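Local coordinates for protein putative glycyl-glycine endopeptidase lytM (Ruminococcus gnavus, PDB 3NYY) that probably acts as a zinc-dependent metalloendopeptidase of the M23 family, cleaving peptide bonds of the bacterial cell wall, at residues Gln15-Phe18 with Arg19-Pro22. Sequence-based numbering, arbitrary orientation.
Sequences QPDF and RRQP. With SO4 (sulfate ion), chain E.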
loop_
_atom_site.group_PDB
_atom_site.type_symbol
_atom_site.label_atom_id
_atom_site.label_comp_id
_atom_site.label_asym_id
_atom_site.label_seq_id
_atom_site.Cartn_x
_atom_site.Cartn_y
_atom_site.Cartn_z
ATOM N N GLN A 15 13.379 18.797 -7.762
ATOM C CA GLN A 15 12.366 18.824 -8.819
ATOM C C GLN A 15 11.346 17.716 -8.548
ATOM O O GLN A 15 11.710 16.557 -8.343
ATOM C CB GLN A 15 12.990 18.654 -10.210
ATOM C CG GLN A 15 14.018 19.775 -10.505
ATOM C CD GLN A 15 14.631 19.734 -11.912
ATOM O OE1 GLN A 15 14.081 19.137 -12.819
ATOM N NE2 GLN A 15 15.821 20.323 -12.066
ATOM N N PRO A 16 10.057 18.071 -8.548
ATOM C CA PRO A 16 9.038 17.069 -8.211
ATOM C C PRO A 16 9.092 15.781 -9.046
ATOM O O PRO A 16 8.887 14.683 -8.487
ATOM C CB PRO A 16 7.744 17.804 -8.492
ATOM C CG PRO A 16 8.073 19.228 -8.158
ATOM C CD PRO A 16 9.464 19.407 -8.676
ATOM N N ASP A 17 9.359 15.861 -10.356
ATOM C CA ASP A 17 9.390 14.648 -11.157
ATOM C C ASP A 17 10.600 13.751 -10.802
ATOM O O ASP A 17 10.481 12.541 -10.847
ATOM C CB ASP A 17 9.417 14.951 -12.664
ATOM C CG ASP A 17 8.119 15.510 -13.191
ATOM O OD1 ASP A 17 7.053 15.317 -12.579
ATOM O OD2 ASP A 17 8.162 16.157 -14.252
ATOM N N PHE A 18 11.738 14.335 -10.429
ATOM C CA PHE A 18 12.833 13.538 -9.932
ATOM C C PHE A 18 12.450 12.854 -8.613
ATOM O O PHE A 18 12.688 11.653 -8.418
ATOM C CB PHE A 18 14.093 14.377 -9.769
ATOM C CG PHE A 18 15.243 13.604 -9.216
ATOM C CD1 PHE A 18 16.048 12.834 -10.067
ATOM C CD2 PHE A 18 15.494 13.569 -7.851
ATOM C CE1 PHE A 18 17.124 12.103 -9.554
ATOM C CE2 PHE A 18 16.551 12.816 -7.335
ATOM C CZ PHE A 18 17.369 12.076 -8.192
ATOM N N ARG A 19 11.864 13.610 -7.711
ATOM C CA ARG A 19 11.512 13.036 -6.410
ATOM C C ARG A 19 10.559 11.869 -6.530
ATOM O O ARG A 19 10.631 10.909 -5.751
ATOM C CB ARG A 19 10.972 14.084 -5.462
ATOM C CG ARG A 19 11.954 15.155 -5.136
ATOM C CD ARG A 19 11.333 16.228 -4.257
ATOM N NE ARG A 19 11.036 15.715 -2.917
ATOM C CZ ARG A 19 10.395 16.370 -1.961
ATOM N NH1 ARG A 19 9.926 17.612 -2.154
ATOM N NH2 ARG A 19 10.204 15.805 -0.765
ATOM N N ARG A 20 9.658 11.964 -7.516
ATOM C CA ARG A 20 8.675 10.897 -7.743
ATOM C C ARG A 20 9.260 9.589 -8.296
ATOM O O ARG A 20 8.693 8.525 -8.084
ATOM C CB ARG A 20 7.556 11.443 -8.637
ATOM C CG ARG A 20 6.427 10.422 -8.952
ATOM C CD ARG A 20 5.203 11.075 -9.582
ATOM N NE ARG A 20 5.567 11.922 -10.721
ATOM C CZ ARG A 20 5.615 11.538 -11.985
ATOM N NH1 ARG A 20 5.307 10.295 -12.347
ATOM N NH2 ARG A 20 6.019 12.403 -12.914
ATOM N N GLN A 21 10.395 9.671 -9.001
ATOM C CA GLN A 21 11.124 8.516 -9.547
ATOM C C GLN A 21 10.276 7.703 -10.508
ATOM O O GLN A 21 10.019 6.542 -10.268
ATOM C CB GLN A 21 11.660 7.637 -8.419
ATOM C CG GLN A 21 12.623 8.313 -7.498
ATOM C CD GLN A 21 14.065 8.301 -7.943
ATOM O OE1 GLN A 21 14.699 7.239 -8.028
ATOM N NE2 GLN A 21 14.612 9.524 -8.236
ATOM N N PRO A 22 9.795 8.328 -11.597
ATOM C CA PRO A 22 8.834 7.613 -12.474
ATOM C C PRO A 22 9.558 6.533 -13.289
ATOM O O PRO A 22 10.338 6.862 -14.164
ATOM C CB PRO A 22 8.301 8.723 -13.359
ATOM C CG PRO A 22 9.326 9.775 -13.372
ATOM C CD PRO A 22 10.052 9.694 -12.064
HETATM S S SO4 E . 8.536 20.226 0.565
HETATM O O1 SO4 E . 9.277 19.059 0.116
HETATM O O2 SO4 E . 8.892 20.481 1.960
HETATM O O3 SO4 E . 8.871 21.364 -0.293
HETATM O O4 SO4 E . 7.094 19.981 0.473
HETATM O O HOH W 1 5.857 14.701 -10.270
#
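The short helix 16-20 of the N-terminal LytM region, one turn and a little more, brings the side chains of Asp17 and Arg20 together on one flank and those of Phe18 and Gln21 on another. Gln15 holds the N-cap position, its O accepting Arg19 N at 3.0 Å with a nearly straight N-H (167°); a more bent bond runs from Arg20 N to Pro16 O. Asp17 OD1 and Arg20 NH2 form a salt bridge of 3.1 Å. The oxygen lies within the guanidinium plane, whereas the nitrogen comes from above the carboxylate, the two planes being 88° apart. A water donates to the same OD1 and accepts from Arg20 NE at 2.8 Å, so NH2 reaches Asp17 OD1 directly and NE through the water; Asp17 OD2 forms a second salt bridge, with Arg7 NH1. After the helix Gln21 adopts positive phi, and its chain, bent at chi2 (-86°), folds back so that NE2 donates to Phe18 O at 2.9 Å. The same NE2 stands 3.7 Å above the centre of the Phe18 ring, whose other neighbours include Ile87 of helix 77-88. Arg19 NH1 gives a hydrogen bond of 2.8 Å to O1 of a sulfate, probably from the crystallisation liquor, also bound by Arg117 NH2. The turn is thus held by the Gln21 amide, whose OE1 accepts from Trp88 NE1, while the bridging water probably helps orient the guanidinium.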